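Local coordinates for copper-containing nitrite reductase (Thermus scotoductus, PDB 6HBE), which probably reduces nitrite to nitric oxide with electrons from cytochrome c, working as a homotrimer of three-domain, copper-containing subunits, at residues V311-P319 / H431-R439; V367-V378 / L408-T419. All blocks are in the same frame, centred on the assembly; numbering follows the deposited sequence.

Contact 1 of 2, residues V311-P319 / H431-R439; sequences VDPYGLASP and HPYMKGIIR. With CU (copper (II) ion), chain L.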
loop_
_atom_site.group_PDB
_atom_site.type_symbol
_atom_site.label_atom_id
_atom_site.label_comp_id
_atom_site.label_asym_id
_atom_site.label_seq_id
_atom_site.Cartn_x
_atom_site.Cartn_y
_atom_site.Cartn_z
ATOM N N VAL C 311 11.821 -19.444 3.454
ATOM C CA VAL C 311 11.204 -18.455 2.574
ATOM C C VAL C 311 12.172 -18.253 1.397
ATOM O O VAL C 311 13.382 -18.153 1.616
ATOM C CB VAL C 311 11.012 -17.106 3.320
ATOM C CG1 VAL C 311 10.333 -16.074 2.417
ATOM C CG2 VAL C 311 10.224 -17.304 4.624
ATOM N N ASP C 312 11.640 -18.225 0.169
ATOM C CA ASP C 312 12.440 -17.964 -1.023
ATOM C C ASP C 312 11.582 -17.270 -2.081
ATOM O O ASP C 312 10.747 -17.913 -2.696
ATOM C CB ASP C 312 13.012 -19.290 -1.570
ATOM C CG ASP C 312 13.938 -19.097 -2.773
ATOM O OD1 ASP C 312 14.094 -17.979 -3.344
ATOM O OD2 ASP C 312 14.575 -20.089 -3.136
ATOM N N PRO C 313 11.798 -15.962 -2.317
ATOM C CA PRO C 313 10.900 -15.313 -3.258
ATOM C C PRO C 313 10.970 -15.876 -4.693
ATOM O O PRO C 313 9.928 -15.981 -5.351
ATOM C CB PRO C 313 11.354 -13.848 -3.217
ATOM C CG PRO C 313 12.753 -13.887 -2.717
ATOM C CD PRO C 313 12.810 -15.028 -1.780
ATOM N N TYR C 314 12.168 -16.263 -5.123
ATOM C CA TYR C 314 12.436 -16.711 -6.497
ATOM C C TYR C 314 12.175 -18.214 -6.773
ATOM O O TYR C 314 11.886 -18.592 -7.905
ATOM C CB TYR C 314 13.872 -16.452 -6.828
ATOM C CG TYR C 314 14.413 -15.062 -6.478
ATOM C CD1 TYR C 314 13.898 -13.918 -7.057
ATOM C CD2 TYR C 314 15.446 -14.918 -5.557
ATOM C CE1 TYR C 314 14.425 -12.673 -6.755
ATOM C CE2 TYR C 314 15.980 -13.681 -5.264
ATOM C CZ TYR C 314 15.473 -12.573 -5.851
ATOM O OH TYR C 314 16.028 -11.345 -5.544
ATOM N N GLY C 315 12.299 -19.051 -5.754
ATOM C CA GLY C 315 12.386 -20.520 -5.921
ATOM C C GLY C 315 11.449 -21.275 -5.019
ATOM O O GLY C 315 10.416 -20.747 -4.610
ATOM N N LEU C 316 11.796 -22.528 -4.715
ATOM C CA LEU C 316 10.936 -23.394 -3.927
ATOM C C LEU C 316 11.074 -23.057 -2.428
ATOM O O LEU C 316 12.181 -22.902 -1.910
ATOM C CB LEU C 316 11.287 -24.869 -4.179
ATOM C CG LEU C 316 11.219 -25.350 -5.640
ATOM C CD1 LEU C 316 11.624 -26.827 -5.719
ATOM C CD2 LEU C 316 9.839 -25.152 -6.260
ATOM N N ALA C 317 9.947 -22.962 -1.738
ATOM C CA ALA C 317 9.928 -22.669 -0.302
ATOM C C ALA C 317 9.442 -23.879 0.473
ATOM O O ALA C 317 8.886 -24.790 -0.140
ATOM C CB ALA C 317 9.021 -21.479 -0.053
ATOM N N SER C 318 9.636 -23.871 1.804
ATOM C CA SER C 318 9.184 -24.952 2.717
ATOM C C SER C 318 8.364 -24.447 3.911
ATOM O O SER C 318 8.713 -23.398 4.470
ATOM C CB SER C 318 10.392 -25.692 3.308
ATOM O OG SER C 318 11.191 -26.158 2.256
ATOM N N PRO C 319 7.355 -25.195 4.368
ATOM C CA PRO C 319 6.922 -26.472 3.775
ATOM C C PRO C 319 6.269 -26.273 2.405
ATOM O O PRO C 319 5.619 -25.255 2.176
ATOM C CB PRO C 319 5.910 -27.015 4.785
ATOM C CG PRO C 319 5.430 -25.816 5.569
ATOM C CD PRO C 319 6.539 -24.807 5.533
ATOM N N HIS C 431 17.535 -16.929 -15.777
ATOM C CA HIS C 431 17.688 -16.716 -14.329
ATOM C C HIS C 431 17.573 -18.071 -13.612
ATOM O O HIS C 431 16.497 -18.450 -13.133
ATOM C CB HIS C 431 16.589 -15.744 -13.823
ATOM C CG HIS C 431 16.404 -14.525 -14.677
ATOM N ND1 HIS C 431 15.371 -14.389 -15.589
ATOM C CD2 HIS C 431 17.124 -13.382 -14.750
ATOM C CE1 HIS C 431 15.462 -13.211 -16.175
ATOM N NE2 HIS C 431 16.522 -12.586 -15.695
ATOM N N PRO C 432 18.693 -18.827 -13.522
ATOM C CA PRO C 432 18.584 -20.249 -13.110
ATOM C C PRO C 432 18.147 -20.524 -11.663
ATOM O O PRO C 432 17.786 -21.649 -11.355
ATOM C CB PRO C 432 19.982 -20.833 -13.401
ATOM C CG PRO C 432 20.876 -19.669 -13.706
ATOM C CD PRO C 432 20.080 -18.398 -13.782
ATOM N N TYR C 433 18.177 -19.492 -10.820
ATOM C CA TYR C 433 17.633 -19.505 -9.439
ATOM C C TYR C 433 16.084 -19.423 -9.367
ATOM O O TYR C 433 15.508 -19.703 -8.318
ATOM C CB TYR C 433 18.288 -18.392 -8.583
ATOM C CG TYR C 433 18.109 -17.013 -9.158
ATOM C CD1 TYR C 433 16.971 -16.250 -8.873
ATOM C CD2 TYR C 433 19.057 -16.470 -10.019
ATOM C CE1 TYR C 433 16.802 -14.984 -9.436
ATOM C CE2 TYR C 433 18.885 -15.243 -10.587
ATOM C CZ TYR C 433 17.756 -14.487 -10.295
ATOM O OH TYR C 433 17.628 -13.249 -10.904
ATOM N N MET C 434 15.414 -19.059 -10.465
ATOM C CA MET C 434 13.943 -19.210 -10.564
ATOM C C MET C 434 13.584 -20.663 -10.717
ATOM O O MET C 434 14.080 -21.321 -11.642
ATOM C CB MET C 434 13.384 -18.531 -11.803
ATOM C CG MET C 434 13.470 -17.031 -11.778
ATOM S SD MET C 434 12.808 -16.235 -13.263
ATOM C CE MET C 434 11.159 -16.846 -13.373
ATOM N N LYS C 435 12.691 -21.158 -9.875
ATOM C CA LYS C 435 12.365 -22.589 -9.877
ATOM C C LYS C 435 10.915 -22.871 -9.539
ATOM O O LYS C 435 10.332 -22.243 -8.645
ATOM C CB LYS C 435 13.279 -23.351 -8.895
ATOM C CG LYS C 435 13.126 -24.881 -8.964
ATOM C CD LYS C 435 14.141 -25.641 -8.107
ATOM C CE LYS C 435 15.546 -25.584 -8.684
ATOM N NZ LYS C 435 16.495 -26.401 -7.877
ATOM N N GLY C 436 10.348 -23.857 -10.234
ATOM C CA GLY C 436 8.982 -24.312 -10.005
ATOM C C GLY C 436 8.805 -25.801 -10.257
ATOM O O GLY C 436 9.732 -26.464 -10.758
ATOM N N ILE C 437 7.615 -26.296 -9.921
ATOM C CA ILE C 437 7.238 -27.730 -10.056
ATOM C C ILE C 437 5.872 -27.858 -10.698
ATOM O O ILE C 437 4.930 -27.110 -10.350
ATOM C CB ILE C 437 7.220 -28.448 -8.683
ATOM C CG1 ILE C 437 8.646 -28.623 -8.133
ATOM C CG2 ILE C 437 6.528 -29.806 -8.765
ATOM C CD1 ILE C 437 8.734 -29.022 -6.681
ATOM N N ILE C 438 5.728 -28.824 -11.620
ATOM C CA ILE C 438 4.412 -29.289 -12.064
ATOM C C ILE C 438 4.318 -30.807 -11.841
ATOM O O ILE C 438 5.256 -31.545 -12.200
ATOM C CB ILE C 438 4.147 -28.975 -13.564
ATOM C CG1 ILE C 438 3.973 -27.470 -13.783
ATOM C CG2 ILE C 438 2.892 -29.696 -14.073
ATOM C CD1 ILE C 438 4.000 -27.053 -15.235
ATOM N N ARG C 439 3.216 -31.248 -11.243
ATOM C CA ARG C 439 2.896 -32.667 -11.094
ATOM C C ARG C 439 1.573 -32.925 -11.766
ATOM O O ARG C 439 0.652 -32.130 -11.631
ATOM C CB ARG C 439 2.777 -33.072 -9.640
ATOM C CG ARG C 439 3.963 -32.666 -8.794
ATOM C CD ARG C 439 3.926 -33.347 -7.440
ATOM N NE ARG C 439 5.100 -32.982 -6.638
ATOM C CZ ARG C 439 5.136 -32.092 -5.631
ATOM N NH1 ARG C 439 4.052 -31.448 -5.214
ATOM N NH2 ARG C 439 6.289 -31.863 -5.006
HETATM CU CU CU L . 13.891 -15.678 -16.001
HETATM O O HOH W 1 16.315 -19.744 -5.575
HETATM O O HOH W 2 9.140 -19.659 -8.065
#
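Y433 turns the edge of its ring toward the face of Y314 in a T-shaped stack, centroids 5.0 Å apart and planes at 72°. Y433 belongs to the type I beta turn H431-M434 of the C-terminal cupredoxin domain, the loop that carries copper ligands; Y314 comes from the linker that leads into that domain. CD1 of Y433 comes within 3.7 Å of CG of Y314, and CE1 stands over the face, toward the rim, while CG of P313 sits over the centre of the opposite face. With CG of Y433 lodged between its backbone N and carbonyl carbon (chi1 58°), the ring swings round to meet the linker. Both hydroxyls are engaged beyond this interface, Y314 OH with the carbonyl of A124 and Y433 OH with E385. On the strand that follows the turn, K435 and I437 are crossed at roughly right angles by L316 of the linker: its CD1 touches K435 CD at 3.7 Å and I437 CD1 at 3.8 Å, while CD2 leans on the backbone of G436. Backbone pairing is a weak 3.3 Å bond from K435 N to Y314 O. The two ends of the turn face the metal: H431 ND1 binds copper at 2.0 Å, with H390 and C428, and M434 SD stands 3.0 Å from it. One water donates to both D312 OD2 and Y433 O, the latter at 2.9 Å.

Contact 2 of 2, residues V367-V378 / L408-T419; sequences VGTTVEFVNEDV and LGHGERYRITFT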
loop_
_atom_site.group_PDB
_atom_site.type_symbol
_atom_site.label_atom_id
_atom_site.label_comp_id
_atom_site.label_asym_id
_atom_site.label_seq_id
_atom_site.Cartn_x
_atom_site.Cartn_y
_atom_site.Cartn_z
ATOM N N VAL C 367 -4.519 -35.316 -15.553
ATOM C CA VAL C 367 -4.241 -35.588 -16.970
ATOM C C VAL C 367 -5.319 -34.998 -17.887
ATOM O O VAL C 367 -6.518 -35.001 -17.543
ATOM C CB VAL C 367 -4.075 -37.112 -17.273
ATOM C CG1 VAL C 367 -2.780 -37.649 -16.658
ATOM C CG2 VAL C 367 -5.280 -37.929 -16.799
ATOM N N GLY C 368 -4.885 -34.486 -19.041
ATOM C CA GLY C 368 -5.775 -33.810 -19.989
ATOM C C GLY C 368 -5.753 -32.285 -19.882
ATOM O O GLY C 368 -6.286 -31.589 -20.759
ATOM N N THR C 369 -5.131 -31.754 -18.825
ATOM C CA THR C 369 -5.183 -30.309 -18.540
ATOM C C THR C 369 -4.149 -29.547 -19.350
ATOM O O THR C 369 -3.028 -30.020 -19.564
ATOM C CB THR C 369 -4.972 -30.045 -17.028
ATOM O OG1 THR C 369 -6.026 -30.658 -16.298
ATOM C CG2 THR C 369 -4.974 -28.517 -16.694
ATOM N N THR C 370 -4.522 -28.342 -19.767
ATOM C CA THR C 370 -3.629 -27.464 -20.470
ATOM C C THR C 370 -3.171 -26.350 -19.508
ATOM O O THR C 370 -4.002 -25.666 -18.914
ATOM C CB THR C 370 -4.336 -26.846 -21.690
ATOM O OG1 THR C 370 -4.656 -27.881 -22.637
ATOM C CG2 THR C 370 -3.458 -25.814 -22.356
ATOM N N VAL C 371 -1.859 -26.162 -19.422
ATOM C CA VAL C 371 -1.231 -25.075 -18.670
ATOM C C VAL C 371 -0.876 -23.964 -19.646
ATOM O O VAL C 371 -0.332 -24.238 -20.724
ATOM C CB VAL C 371 0.073 -25.576 -17.995
ATOM C CG1 VAL C 371 0.889 -24.438 -17.364
ATOM C CG2 VAL C 371 -0.268 -26.626 -16.963
ATOM N N GLU C 372 -1.137 -22.712 -19.262
ATOM C CA GLU C 372 -0.639 -21.567 -20.013
ATOM C C GLU C 372 0.342 -20.786 -19.144
ATOM O O GLU C 372 -0.067 -20.217 -18.118
ATOM C CB GLU C 372 -1.798 -20.650 -20.443
ATOM C CG GLU C 372 -1.370 -19.398 -21.225
ATOM C CD GLU C 372 -2.538 -18.569 -21.742
ATOM O OE1 GLU C 372 -3.078 -17.722 -20.979
ATOM O OE2 GLU C 372 -2.927 -18.753 -22.921
ATOM N N PHE C 373 1.611 -20.761 -19.558
ATOM C CA PHE C 373 2.607 -19.833 -19.008
ATOM C C PHE C 373 2.354 -18.423 -19.574
ATOM O O PHE C 373 2.143 -18.252 -20.802
ATOM C CB PHE C 373 4.046 -20.256 -19.352
ATOM C CG PHE C 373 4.563 -21.402 -18.528
ATOM C CD1 PHE C 373 5.163 -21.177 -17.297
ATOM C CD2 PHE C 373 4.439 -22.722 -18.973
ATOM C CE1 PHE C 373 5.642 -22.234 -16.522
ATOM C CE2 PHE C 373 4.913 -23.782 -18.198
ATOM C CZ PHE C 373 5.516 -23.550 -16.972
ATOM N N VAL C 374 2.337 -17.415 -18.694
ATOM C CA VAL C 374 2.239 -16.003 -19.148
ATOM C C VAL C 374 3.298 -15.175 -18.434
ATOM O O VAL C 374 3.481 -15.327 -17.235
ATOM C CB VAL C 374 0.800 -15.420 -18.934
ATOM C CG1 VAL C 374 0.371 -15.444 -17.464
ATOM C CG2 VAL C 374 0.705 -13.995 -19.472
ATOM N N ASN C 375 4.007 -14.312 -19.160
ATOM C CA ASN C 375 5.005 -13.461 -18.544
ATOM C C ASN C 375 4.379 -12.132 -18.107
ATOM O O ASN C 375 4.053 -11.297 -18.945
ATOM C CB ASN C 375 6.222 -13.218 -19.453
ATOM C CG ASN C 375 7.392 -12.576 -18.705
ATOM O OD1 ASN C 375 7.307 -12.298 -17.497
ATOM N ND2 ASN C 375 8.474 -12.319 -19.408
ATOM N N GLU C 376 4.245 -11.954 -16.793
ATOM C CA GLU C 376 3.725 -10.696 -16.217
ATOM C C GLU C 376 4.839 -9.671 -15.940
ATOM O O GLU C 376 4.540 -8.485 -15.748
ATOM C CB GLU C 376 2.910 -10.960 -14.939
ATOM C CG GLU C 376 1.519 -11.550 -15.140
ATOM C CD GLU C 376 0.562 -10.703 -16.018
ATOM O OE1 GLU C 376 0.763 -9.479 -16.268
ATOM O OE2 GLU C 376 -0.454 -11.264 -16.486
ATOM N N ASP C 377 6.115 -10.070 -15.953
ATOM C CA ASP C 377 7.179 -9.060 -15.834
ATOM C C ASP C 377 7.115 -8.177 -17.078
ATOM O O ASP C 377 6.768 -8.655 -18.170
ATOM C CB ASP C 377 8.576 -9.680 -15.623
ATOM C CG ASP C 377 8.883 -10.015 -14.145
ATOM O OD1 ASP C 377 8.327 -9.364 -13.215
ATOM O OD2 ASP C 377 9.697 -10.942 -13.900
ATOM N N VAL C 378 7.404 -6.881 -16.895
ATOM C CA VAL C 378 7.128 -5.837 -17.879
ATOM C C VAL C 378 8.369 -5.415 -18.684
ATOM O O VAL C 378 8.240 -5.174 -19.886
ATOM C CB VAL C 378 6.466 -4.595 -17.196
ATOM C CG1 VAL C 378 5.909 -3.615 -18.231
ATOM C CG2 VAL C 378 5.331 -5.054 -16.306
ATOM N N LEU C 408 9.747 -15.656 -23.378
ATOM C CA LEU C 408 8.534 -14.826 -23.482
ATOM C C LEU C 408 8.831 -13.394 -23.026
ATOM O O LEU C 408 9.434 -13.188 -21.951
ATOM C CB LEU C 408 7.444 -15.414 -22.608
ATOM C CG LEU C 408 7.018 -16.862 -22.899
ATOM C CD1 LEU C 408 5.916 -17.273 -21.933
ATOM C CD2 LEU C 408 6.542 -17.019 -24.348
ATOM N N GLY C 409 8.444 -12.440 -23.867
ATOM C CA GLY C 409 8.373 -11.007 -23.505
ATOM C C GLY C 409 7.081 -10.704 -22.723
ATOM O O GLY C 409 6.262 -11.602 -22.443
ATOM N N HIS C 410 6.858 -9.434 -22.406
ATOM C CA HIS C 410 5.712 -9.073 -21.567
ATOM C C HIS C 410 4.375 -9.426 -22.202
ATOM O O HIS C 410 4.128 -9.088 -23.347
ATOM C CB HIS C 410 5.689 -7.588 -21.259
ATOM C CG HIS C 410 4.480 -7.197 -20.480
ATOM N ND1 HIS C 410 4.232 -7.689 -19.217
ATOM C CD2 HIS C 410 3.403 -6.446 -20.811
ATOM C CE1 HIS C 410 3.074 -7.217 -18.787
ATOM N NE2 HIS C 410 2.552 -6.463 -19.736
ATOM N N GLY C 411 3.520 -10.105 -21.461
ATOM C CA GLY C 411 2.204 -10.442 -21.949
ATOM C C GLY C 411 2.179 -11.522 -23.023
ATOM O O GLY C 411 1.087 -11.765 -23.578
ATOM N N GLU C 412 3.336 -12.147 -23.323
ATOM C CA GLU C 412 3.390 -13.301 -24.259
ATOM C C GLU C 412 3.067 -14.561 -23.505
ATOM O O GLU C 412 3.257 -14.631 -22.285
ATOM C CB GLU C 412 4.728 -13.404 -24.987
ATOM C CG GLU C 412 4.952 -12.214 -25.907
ATOM C CD GLU C 412 6.230 -12.273 -26.729
ATOM O OE1 GLU C 412 7.190 -12.969 -26.354
ATOM O OE2 GLU C 412 6.291 -11.560 -27.751
ATOM N N ARG C 413 2.559 -15.565 -24.224
ATOM C CA ARG C 413 1.958 -16.764 -23.612
ATOM C C ARG C 413 2.434 -18.055 -24.300
ATOM O O ARG C 413 2.725 -18.049 -25.488
ATOM C CB ARG C 413 0.426 -16.709 -23.685
ATOM C CG ARG C 413 -0.213 -15.483 -23.024
ATOM C CD ARG C 413 -1.689 -15.283 -23.348
ATOM N NE ARG C 413 -2.111 -14.016 -22.751
ATOM C CZ ARG C 413 -2.562 -13.846 -21.506
ATOM N NH1 ARG C 413 -2.757 -14.873 -20.674
ATOM N NH2 ARG C 413 -2.846 -12.608 -21.100
ATOM N N TYR C 414 2.494 -19.156 -23.559
ATOM C CA TYR C 414 2.820 -20.471 -24.162
ATOM C C TYR C 414 2.039 -21.578 -23.474
ATOM O O TYR C 414 2.097 -21.693 -22.249
ATOM C CB TYR C 414 4.324 -20.750 -24.104
ATOM C CG TYR C 414 4.750 -22.012 -24.852
ATOM C CD1 TYR C 414 4.807 -22.035 -26.248
ATOM C CD2 TYR C 414 5.102 -23.165 -24.156
ATOM C CE1 TYR C 414 5.195 -23.190 -26.924
ATOM C CE2 TYR C 414 5.498 -24.315 -24.814
ATOM C CZ TYR C 414 5.536 -24.320 -26.192
ATOM O OH TYR C 414 5.925 -25.471 -26.818
ATOM N N ARG C 415 1.335 -22.397 -24.277
ATOM C CA ARG C 415 0.493 -23.486 -23.788
ATOM C C ARG C 415 1.117 -24.892 -23.968
ATOM O O ARG C 415 1.807 -25.177 -24.969
ATOM C CB ARG C 415 -0.869 -23.441 -24.469
ATOM C CG ARG C 415 -1.758 -22.325 -23.961
ATOM C CD ARG C 415 -3.144 -22.328 -24.563
ATOM N NE ARG C 415 -3.927 -21.164 -24.110
ATOM C CZ ARG C 415 -5.237 -20.998 -24.305
ATOM N NH1 ARG C 415 -5.957 -21.921 -24.949
ATOM N NH2 ARG C 415 -5.844 -19.895 -23.857
ATOM N N ILE C 416 0.885 -25.734 -22.966
ATOM C CA ILE C 416 1.325 -27.133 -22.935
ATOM C C ILE C 416 0.178 -27.973 -22.393
ATOM O O ILE C 416 -0.374 -27.661 -21.343
ATOM C CB ILE C 416 2.537 -27.335 -21.999
ATOM C CG1 ILE C 416 3.737 -26.543 -22.496
ATOM C CG2 ILE C 416 2.887 -28.814 -21.872
ATOM C CD1 ILE C 416 4.833 -26.412 -21.451
ATOM N N THR C 417 -0.177 -29.039 -23.106
ATOM C CA THR C 417 -1.204 -29.976 -22.644
ATOM C C THR C 417 -0.514 -31.245 -22.141
ATOM O O THR C 417 0.287 -31.840 -22.884
ATOM C CB THR C 417 -2.167 -30.321 -23.791
ATOM O OG1 THR C 417 -2.723 -29.110 -24.319
ATOM C CG2 THR C 417 -3.307 -31.236 -23.316
ATOM N N PHE C 418 -0.810 -31.638 -20.898
ATOM C CA PHE C 418 -0.221 -32.813 -20.248
ATOM C C PHE C 418 -1.219 -33.996 -20.323
ATOM O O PHE C 418 -2.348 -33.885 -19.853
ATOM C CB PHE C 418 0.164 -32.500 -18.777
ATOM C CG PHE C 418 1.312 -31.535 -18.644
ATOM C CD1 PHE C 418 2.622 -31.984 -18.673
ATOM C CD2 PHE C 418 1.079 -30.175 -18.489
ATOM C CE1 PHE C 418 3.685 -31.099 -18.564
ATOM C CE2 PHE C 418 2.134 -29.282 -18.389
ATOM C CZ PHE C 418 3.440 -29.742 -18.413
ATOM N N THR C 419 -0.804 -35.101 -20.949
ATOM C CA THR C 419 -1.690 -36.287 -21.175
ATOM C C THR C 419 -1.389 -37.529 -20.311
ATOM O O THR C 419 -2.203 -38.467 -20.260
ATOM C CB THR C 419 -1.619 -36.748 -22.656
ATOM O OG1 THR C 419 -0.281 -37.171 -22.961
ATOM C CG2 THR C 419 -2.049 -35.607 -23.609
#
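E372 holds two arginines of the neighbouring strand, one on each carboxylate oxygen. R413 NH1 reaches E372 OE1 at 2.9 Å, and R415 comes side-on, with NE at 2.9 Å and NH2 at 3.3 Å, both to OE2. None of the three nitrogens lies in the carboxylate plane: R413 NH1 comes in over one face and the two R415 nitrogens over the other, although E372 lies close to both guanidinium planes. OE1 also accepts from H321 NE2 of a neighbouring subunit. With CG opposite the backbone N (chi1 179°) and the chain extended beyond it, the acid spans both partners. Replacing E372 by alanine removes both acceptors, which would probably leave R415 without its carboxylate mate and R413 relying on E322 of that neighbouring subunit. Beneath these charges runs an antiparallel ladder at the edge of a cupredoxin sheet: V371 with I416 and F373 with Y414 are hydrogen-bonded pairs, each closed by two N-H...O bonds. T370 OG1 and T417 OG1 share a hydrogen bond of 2.8 Å. N375 N donates to E412 O and N375 O accepts from G411 N at 2.8 Å. N375 ND2 gives to L408 O at 2.9 Å, from above the carbonyl plane, and also to G388 O, while OD1 takes D377 N in an Asx turn. H410 ND1 donates to D377 O at 2.9 Å, while its NE2 pairs with Y177 OH of the neighbouring subunit.

How the contacts relate
The centres of contacts 1 and 2 lie about 17 Å apart; three of the four segments lie in the C-terminal cupredoxin domain, while 311-319 is the linker leading into it. Along the chain 311-319 comes first, then contact 2, then 431-439. Strand 435-443 belongs to one sheet and strands 370-375 and 413-417 to the other; the two meet where I438 CD1 packs against F373 CZ and F418 CZ, each at 4.2 Å. Both contacts reach toward the same copper: contact 1 supplies H431 and M434, while D377 of contact 2 hydrogen-bonds the ligand H390. Contact 1 joins the domain to its linker, and contact 2 faces a neighbouring subunit, where R413 packs on that subunit's P319.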